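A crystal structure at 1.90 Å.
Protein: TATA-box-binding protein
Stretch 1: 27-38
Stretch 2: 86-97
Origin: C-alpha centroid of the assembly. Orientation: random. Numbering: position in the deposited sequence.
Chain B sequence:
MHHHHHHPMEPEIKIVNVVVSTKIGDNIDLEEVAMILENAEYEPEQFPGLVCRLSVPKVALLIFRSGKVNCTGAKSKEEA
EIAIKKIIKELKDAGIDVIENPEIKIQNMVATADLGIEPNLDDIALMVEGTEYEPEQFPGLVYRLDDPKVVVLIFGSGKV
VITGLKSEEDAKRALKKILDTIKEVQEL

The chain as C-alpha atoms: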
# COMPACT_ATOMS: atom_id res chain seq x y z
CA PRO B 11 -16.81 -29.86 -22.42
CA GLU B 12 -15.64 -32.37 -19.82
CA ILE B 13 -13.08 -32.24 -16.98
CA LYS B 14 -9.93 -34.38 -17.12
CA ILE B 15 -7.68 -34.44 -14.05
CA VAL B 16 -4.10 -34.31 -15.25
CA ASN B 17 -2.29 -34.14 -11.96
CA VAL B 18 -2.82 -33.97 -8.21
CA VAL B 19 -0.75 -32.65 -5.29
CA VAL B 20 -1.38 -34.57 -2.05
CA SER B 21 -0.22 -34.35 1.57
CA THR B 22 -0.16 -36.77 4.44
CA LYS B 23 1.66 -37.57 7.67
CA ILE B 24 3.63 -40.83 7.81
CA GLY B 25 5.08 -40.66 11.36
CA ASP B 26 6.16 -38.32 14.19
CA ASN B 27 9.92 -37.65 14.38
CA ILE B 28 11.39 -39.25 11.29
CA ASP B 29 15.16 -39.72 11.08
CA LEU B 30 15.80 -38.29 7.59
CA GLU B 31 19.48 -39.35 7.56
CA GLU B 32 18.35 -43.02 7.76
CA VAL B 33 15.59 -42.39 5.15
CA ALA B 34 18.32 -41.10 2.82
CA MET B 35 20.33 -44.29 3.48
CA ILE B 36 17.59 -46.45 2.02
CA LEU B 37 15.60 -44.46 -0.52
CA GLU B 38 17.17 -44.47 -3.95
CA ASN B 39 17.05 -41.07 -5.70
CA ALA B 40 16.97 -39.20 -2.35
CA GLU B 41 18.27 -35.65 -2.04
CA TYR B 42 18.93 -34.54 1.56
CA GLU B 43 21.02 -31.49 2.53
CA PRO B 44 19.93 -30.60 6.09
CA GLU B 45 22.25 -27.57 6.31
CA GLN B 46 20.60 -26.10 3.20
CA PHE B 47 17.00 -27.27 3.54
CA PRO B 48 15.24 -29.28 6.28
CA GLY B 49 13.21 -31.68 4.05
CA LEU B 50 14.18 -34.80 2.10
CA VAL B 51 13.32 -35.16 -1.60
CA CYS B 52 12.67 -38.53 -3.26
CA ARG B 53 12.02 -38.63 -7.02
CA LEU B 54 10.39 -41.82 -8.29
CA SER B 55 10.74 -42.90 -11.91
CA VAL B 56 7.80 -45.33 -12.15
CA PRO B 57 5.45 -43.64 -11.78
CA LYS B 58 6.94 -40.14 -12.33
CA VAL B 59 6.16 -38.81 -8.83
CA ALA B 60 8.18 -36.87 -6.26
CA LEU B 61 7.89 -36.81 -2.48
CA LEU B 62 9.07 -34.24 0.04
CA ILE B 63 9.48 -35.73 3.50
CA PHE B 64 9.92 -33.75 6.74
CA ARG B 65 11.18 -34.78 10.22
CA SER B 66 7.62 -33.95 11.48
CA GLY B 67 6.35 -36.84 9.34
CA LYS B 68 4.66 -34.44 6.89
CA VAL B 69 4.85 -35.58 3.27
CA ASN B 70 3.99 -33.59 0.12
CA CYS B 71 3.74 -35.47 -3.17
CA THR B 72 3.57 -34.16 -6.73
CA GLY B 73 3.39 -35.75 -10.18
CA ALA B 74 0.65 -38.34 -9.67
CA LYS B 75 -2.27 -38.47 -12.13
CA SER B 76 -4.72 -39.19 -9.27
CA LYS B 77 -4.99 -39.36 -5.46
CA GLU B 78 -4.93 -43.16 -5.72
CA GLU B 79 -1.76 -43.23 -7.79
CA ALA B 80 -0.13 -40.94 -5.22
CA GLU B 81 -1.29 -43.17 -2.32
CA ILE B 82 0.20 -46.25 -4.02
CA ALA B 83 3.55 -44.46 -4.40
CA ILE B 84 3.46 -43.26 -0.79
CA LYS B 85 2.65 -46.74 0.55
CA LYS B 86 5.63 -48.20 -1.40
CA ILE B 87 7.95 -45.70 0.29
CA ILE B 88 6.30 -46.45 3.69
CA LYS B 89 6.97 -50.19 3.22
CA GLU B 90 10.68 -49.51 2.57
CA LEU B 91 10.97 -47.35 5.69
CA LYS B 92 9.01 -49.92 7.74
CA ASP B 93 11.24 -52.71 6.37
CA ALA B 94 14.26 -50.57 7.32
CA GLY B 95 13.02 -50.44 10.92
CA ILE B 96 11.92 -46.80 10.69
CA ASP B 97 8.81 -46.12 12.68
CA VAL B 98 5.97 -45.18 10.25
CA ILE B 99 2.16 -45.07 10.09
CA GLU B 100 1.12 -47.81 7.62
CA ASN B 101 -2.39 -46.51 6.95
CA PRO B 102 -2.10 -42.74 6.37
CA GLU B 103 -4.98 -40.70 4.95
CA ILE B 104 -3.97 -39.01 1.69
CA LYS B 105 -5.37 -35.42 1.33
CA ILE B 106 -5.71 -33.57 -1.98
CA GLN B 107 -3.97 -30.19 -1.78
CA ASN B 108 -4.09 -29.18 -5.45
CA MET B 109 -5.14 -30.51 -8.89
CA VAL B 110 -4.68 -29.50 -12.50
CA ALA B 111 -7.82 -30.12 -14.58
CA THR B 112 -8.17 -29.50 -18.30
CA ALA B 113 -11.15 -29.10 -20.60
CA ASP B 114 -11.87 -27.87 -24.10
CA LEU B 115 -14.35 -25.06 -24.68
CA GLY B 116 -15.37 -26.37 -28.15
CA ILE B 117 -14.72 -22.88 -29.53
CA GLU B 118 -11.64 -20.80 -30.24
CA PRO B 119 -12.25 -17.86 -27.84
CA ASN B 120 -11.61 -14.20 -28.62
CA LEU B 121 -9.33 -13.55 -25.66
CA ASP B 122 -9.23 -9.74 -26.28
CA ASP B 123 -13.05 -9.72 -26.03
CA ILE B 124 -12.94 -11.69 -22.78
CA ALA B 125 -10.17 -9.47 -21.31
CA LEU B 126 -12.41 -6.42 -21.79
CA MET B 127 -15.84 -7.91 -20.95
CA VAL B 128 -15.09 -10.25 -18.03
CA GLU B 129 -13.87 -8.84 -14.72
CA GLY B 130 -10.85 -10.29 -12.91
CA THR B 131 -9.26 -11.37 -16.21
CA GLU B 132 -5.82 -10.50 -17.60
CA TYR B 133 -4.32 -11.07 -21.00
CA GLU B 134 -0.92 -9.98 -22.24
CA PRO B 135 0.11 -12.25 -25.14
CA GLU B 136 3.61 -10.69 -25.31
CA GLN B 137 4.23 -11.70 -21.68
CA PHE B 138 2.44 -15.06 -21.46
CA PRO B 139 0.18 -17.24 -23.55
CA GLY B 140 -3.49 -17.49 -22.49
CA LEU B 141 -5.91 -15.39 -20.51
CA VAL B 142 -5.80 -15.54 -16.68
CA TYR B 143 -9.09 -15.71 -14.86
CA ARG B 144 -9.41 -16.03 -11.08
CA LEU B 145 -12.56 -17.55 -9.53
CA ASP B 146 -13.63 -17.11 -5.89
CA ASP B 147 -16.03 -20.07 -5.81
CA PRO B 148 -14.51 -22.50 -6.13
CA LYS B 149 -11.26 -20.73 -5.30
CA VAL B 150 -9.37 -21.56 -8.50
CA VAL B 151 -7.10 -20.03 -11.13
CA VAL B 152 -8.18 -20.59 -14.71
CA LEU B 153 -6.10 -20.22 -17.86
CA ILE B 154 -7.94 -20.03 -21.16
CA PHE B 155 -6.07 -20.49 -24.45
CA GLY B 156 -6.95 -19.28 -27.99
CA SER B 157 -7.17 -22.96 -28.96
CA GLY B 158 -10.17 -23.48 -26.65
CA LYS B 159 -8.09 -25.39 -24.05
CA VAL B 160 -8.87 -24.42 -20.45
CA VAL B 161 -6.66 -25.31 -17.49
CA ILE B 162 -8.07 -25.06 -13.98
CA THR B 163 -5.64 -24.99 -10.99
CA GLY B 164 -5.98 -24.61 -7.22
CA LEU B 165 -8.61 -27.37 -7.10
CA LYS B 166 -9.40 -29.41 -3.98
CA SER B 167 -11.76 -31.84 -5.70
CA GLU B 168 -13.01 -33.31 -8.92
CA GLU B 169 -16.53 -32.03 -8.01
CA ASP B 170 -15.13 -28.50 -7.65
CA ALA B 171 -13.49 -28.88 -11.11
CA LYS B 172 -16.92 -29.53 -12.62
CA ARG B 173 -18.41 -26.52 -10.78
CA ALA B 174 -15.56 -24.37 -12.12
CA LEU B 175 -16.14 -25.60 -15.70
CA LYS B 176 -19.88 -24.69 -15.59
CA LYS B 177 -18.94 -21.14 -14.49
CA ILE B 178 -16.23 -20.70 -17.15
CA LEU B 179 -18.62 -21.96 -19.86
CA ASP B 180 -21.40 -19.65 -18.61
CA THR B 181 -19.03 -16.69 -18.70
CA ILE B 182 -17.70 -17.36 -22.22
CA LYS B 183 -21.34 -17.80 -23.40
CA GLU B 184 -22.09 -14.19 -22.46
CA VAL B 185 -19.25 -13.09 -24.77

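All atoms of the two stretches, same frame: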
# COMPACT_ATOMS: atom_id res chain seq x y z
N ASN B 27 8.60 -38.20 14.08
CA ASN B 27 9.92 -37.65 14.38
C ASN B 27 10.89 -38.51 13.59
O ASN B 27 11.70 -39.26 14.14
CB ASN B 27 10.19 -37.69 15.91
CG ASN B 27 11.62 -37.28 16.30
OD1 ASN B 27 12.26 -36.45 15.65
ND2 ASN B 27 12.10 -37.87 17.39
N ILE B 28 10.78 -38.37 12.27
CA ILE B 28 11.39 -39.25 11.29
C ILE B 28 12.87 -38.90 11.13
O ILE B 28 13.23 -37.74 10.96
CB ILE B 28 10.70 -39.12 9.89
CG1 ILE B 28 9.16 -39.10 9.99
CG2 ILE B 28 11.24 -40.18 8.90
CD1 ILE B 28 8.44 -40.41 9.64
N ASP B 29 13.72 -39.92 11.21
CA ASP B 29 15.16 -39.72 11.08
C ASP B 29 15.46 -39.66 9.59
O ASP B 29 15.61 -40.68 8.95
CB ASP B 29 15.88 -40.89 11.78
CG ASP B 29 17.39 -40.85 11.67
OD1 ASP B 29 17.98 -40.09 10.87
OD2 ASP B 29 17.99 -41.62 12.45
N LEU B 30 15.58 -38.45 9.04
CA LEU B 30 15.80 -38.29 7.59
C LEU B 30 17.17 -38.78 7.08
O LEU B 30 17.29 -39.18 5.91
CB LEU B 30 15.57 -36.83 7.17
CG LEU B 30 14.13 -36.32 7.41
CD1 LEU B 30 14.02 -34.87 6.98
CD2 LEU B 30 13.10 -37.20 6.66
N GLU B 31 18.19 -38.75 7.93
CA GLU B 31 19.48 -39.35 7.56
C GLU B 31 19.34 -40.86 7.21
O GLU B 31 19.90 -41.33 6.22
CB GLU B 31 20.55 -39.11 8.63
CG GLU B 31 21.89 -39.82 8.30
CD GLU B 31 23.01 -39.51 9.26
OE1 GLU B 31 22.74 -38.90 10.33
OE2 GLU B 31 24.18 -39.87 8.95
N GLU B 32 18.60 -41.60 8.03
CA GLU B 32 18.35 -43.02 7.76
C GLU B 32 17.42 -43.23 6.56
O GLU B 32 17.60 -44.18 5.82
CB GLU B 32 17.79 -43.71 9.00
CG GLU B 32 18.87 -43.98 10.06
CD GLU B 32 18.41 -44.93 11.15
OE1 GLU B 32 17.22 -45.31 11.15
OE2 GLU B 32 19.24 -45.28 12.00
N VAL B 33 16.44 -42.34 6.37
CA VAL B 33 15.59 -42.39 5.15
C VAL B 33 16.48 -42.23 3.91
O VAL B 33 16.37 -43.00 2.94
CB VAL B 33 14.47 -41.30 5.21
CG1 VAL B 33 13.65 -41.27 3.93
CG2 VAL B 33 13.54 -41.54 6.40
N ALA B 34 17.40 -41.28 3.95
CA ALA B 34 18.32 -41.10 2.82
C ALA B 34 19.23 -42.31 2.58
O ALA B 34 19.64 -42.57 1.44
CB ALA B 34 19.13 -39.82 3.00
N MET B 35 19.54 -43.05 3.64
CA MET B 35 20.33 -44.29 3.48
C MET B 35 19.60 -45.38 2.71
O MET B 35 20.23 -46.27 2.14
CB MET B 35 20.73 -44.85 4.84
CG MET B 35 21.75 -44.02 5.55
SD MET B 35 22.09 -44.78 7.14
CE MET B 35 23.36 -43.74 7.76
N ILE B 36 18.28 -45.34 2.68
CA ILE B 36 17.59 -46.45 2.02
C ILE B 36 16.81 -46.08 0.78
O ILE B 36 16.69 -46.91 -0.12
CB ILE B 36 16.73 -47.27 3.00
CG1 ILE B 36 15.71 -46.38 3.68
CG2 ILE B 36 17.64 -48.06 4.00
CD1 ILE B 36 14.75 -47.08 4.60
N LEU B 37 16.27 -44.87 0.71
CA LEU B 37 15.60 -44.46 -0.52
C LEU B 37 16.60 -44.17 -1.62
O LEU B 37 17.50 -43.35 -1.44
CB LEU B 37 14.70 -43.25 -0.30
CG LEU B 37 13.57 -43.39 0.71
CD1 LEU B 37 12.70 -42.14 0.65
CD2 LEU B 37 12.75 -44.65 0.44
N GLU B 38 16.42 -44.83 -2.76
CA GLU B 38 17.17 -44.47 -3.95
C GLU B 38 16.61 -43.16 -4.51
O GLU B 38 15.41 -42.90 -4.38
CB GLU B 38 17.08 -45.59 -4.99
CG GLU B 38 17.83 -46.88 -4.62
CD GLU B 38 19.35 -46.76 -4.72
OE1 GLU B 38 19.85 -46.19 -5.72
OE2 GLU B 38 20.05 -47.26 -3.80
N LYS B 86 4.42 -47.49 -0.99
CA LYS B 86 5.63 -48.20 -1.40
C LYS B 86 6.83 -47.69 -0.63
O LYS B 86 7.68 -48.48 -0.14
CB LYS B 86 5.85 -48.00 -2.90
CG LYS B 86 5.00 -48.93 -3.76
CD LYS B 86 5.26 -48.75 -5.25
CE LYS B 86 4.21 -49.52 -6.07
NZ LYS B 86 4.44 -49.32 -7.53
N ILE B 87 6.91 -46.36 -0.53
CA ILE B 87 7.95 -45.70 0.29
C ILE B 87 7.82 -46.08 1.76
O ILE B 87 8.84 -46.40 2.41
CB ILE B 87 7.91 -44.17 0.07
CG1 ILE B 87 8.15 -43.82 -1.42
CG2 ILE B 87 8.86 -43.43 1.03
CD1 ILE B 87 9.57 -44.02 -1.92
N ILE B 88 6.59 -46.03 2.30
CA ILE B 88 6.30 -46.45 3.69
C ILE B 88 6.81 -47.88 3.98
O ILE B 88 7.47 -48.13 4.99
CB ILE B 88 4.76 -46.30 4.01
CG1 ILE B 88 4.41 -44.80 4.09
CG2 ILE B 88 4.36 -47.08 5.29
CD1 ILE B 88 2.94 -44.51 4.33
N LYS B 89 6.50 -48.80 3.08
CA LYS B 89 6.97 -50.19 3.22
C LYS B 89 8.50 -50.25 3.32
O LYS B 89 9.03 -50.97 4.15
CB LYS B 89 6.49 -51.05 2.06
CG LYS B 89 7.00 -52.48 2.11
CD LYS B 89 6.30 -53.30 1.04
CE LYS B 89 6.66 -54.77 1.16
NZ LYS B 89 8.12 -55.02 1.23
N GLU B 90 9.21 -49.51 2.47
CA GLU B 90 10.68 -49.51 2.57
C GLU B 90 11.16 -49.02 3.92
O GLU B 90 12.02 -49.64 4.54
CB GLU B 90 11.31 -48.63 1.50
CG GLU B 90 11.18 -49.15 0.10
CD GLU B 90 11.84 -48.18 -0.84
OE1 GLU B 90 13.08 -48.09 -0.81
OE2 GLU B 90 11.13 -47.49 -1.58
N LEU B 91 10.59 -47.90 4.37
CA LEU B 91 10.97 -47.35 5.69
C LEU B 91 10.60 -48.31 6.82
O LEU B 91 11.41 -48.55 7.73
CB LEU B 91 10.36 -45.95 5.91
CG LEU B 91 10.55 -44.90 4.80
CD1 LEU B 91 9.98 -43.55 5.30
CD2 LEU B 91 11.97 -44.74 4.28
N LYS B 92 9.40 -48.90 6.76
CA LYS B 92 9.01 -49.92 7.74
C LYS B 92 9.98 -51.10 7.73
O LYS B 92 10.42 -51.56 8.78
CB LYS B 92 7.56 -50.42 7.52
CG LYS B 92 7.23 -51.68 8.32
CD LYS B 92 5.77 -52.12 8.18
CE LYS B 92 5.50 -53.38 9.02
NZ LYS B 92 4.31 -54.14 8.51
N ASP B 93 10.31 -51.59 6.53
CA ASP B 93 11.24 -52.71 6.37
C ASP B 93 12.61 -52.35 6.95
O ASP B 93 13.27 -53.19 7.57
CB ASP B 93 11.37 -53.08 4.88
CG ASP B 93 10.20 -53.88 4.38
OD1 ASP B 93 9.35 -54.28 5.21
OD2 ASP B 93 10.11 -54.09 3.14
N ALA B 94 13.01 -51.09 6.77
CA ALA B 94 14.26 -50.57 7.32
C ALA B 94 14.27 -50.42 8.84
O ALA B 94 15.32 -50.22 9.42
CB ALA B 94 14.64 -49.25 6.67
N GLY B 95 13.11 -50.57 9.47
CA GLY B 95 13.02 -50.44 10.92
C GLY B 95 12.71 -49.01 11.34
O GLY B 95 12.85 -48.66 12.51
N ILE B 96 12.30 -48.19 10.39
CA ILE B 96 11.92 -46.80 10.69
C ILE B 96 10.45 -46.77 11.04
O ILE B 96 9.60 -47.31 10.32
CB ILE B 96 12.24 -45.82 9.52
CG1 ILE B 96 13.76 -45.66 9.39
CG2 ILE B 96 11.63 -44.45 9.80
CD1 ILE B 96 14.29 -45.46 7.96
N ASP B 97 10.15 -46.14 12.17
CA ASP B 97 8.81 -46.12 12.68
C ASP B 97 7.89 -45.24 11.81
O ASP B 97 8.07 -44.03 11.77
CB ASP B 97 8.80 -45.60 14.10
CG ASP B 97 7.46 -45.78 14.76
OD1 ASP B 97 6.75 -46.73 14.38
OD2 ASP B 97 7.11 -44.96 15.64
O HOH W 1 15.26 -47.73 -2.75

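Two helices of one chain, 30-36 and 86-94, pack across each other. Their axes come within 10.3 Å, and their N-to-C directions differ by 106°. The contact also draws in Ile28, Leu37 and Ile96 from beside the helices. The closest CA pair is Val33 CA to Leu91 CA, 6.8 Å. Together the stretches bury 471 Å², both sides summed.

The contact is mainly apolar. Ile36 and Ile96 both point toward the opposing stretch, and their CD1 atoms lie 3.8 Å apart. Ile36 CD1 also sits 3.6 Å from Leu91 CD2. Its 3.0 Å approach to Ala94 CB is too short for a real contact and is best read as a model error. Leu91 CD2 is shared: Val33 CG1 and Leu37 CD2 each lie 3.9 Å from it. Leu37 CD2 further reaches Ile87 CD1 at 4.0 Å. Ile28 adds a looser contact, CG2 to Ile96 CG2 at 4.4 Å. These branched side chains offer no polar groups, so they gain by excluding water together.

No direct hydrogen bond or salt bridge joins the stretches. One water links them instead. It donates to Ile36 O (3.1 Å) and Glu90 OE1 (2.9 Å), and accepts from Glu38 N (3.1 Å). It thus ties the carboxylate of Glu90 to the backbone of Ile36 and Glu38. The Glu32 carboxylate only grazes the apolar patch, OE1 to Ile96 CG1 at 3.9 Å.

Polar bonds also form within each stretch. Asp29 caps the first helix: its OD1 accepts from Glu32 N at 3.3 Å. Lys89 NZ and Asp93 OD2 form a salt bridge at 2.9 Å, one turn apart on the second helix. That helix closes in a Schellman motif. Gly95 takes positive phi, and Ile96 N bonds back to Leu91 O at 2.8 Å. The chain then presents Ile96 to the first stretch.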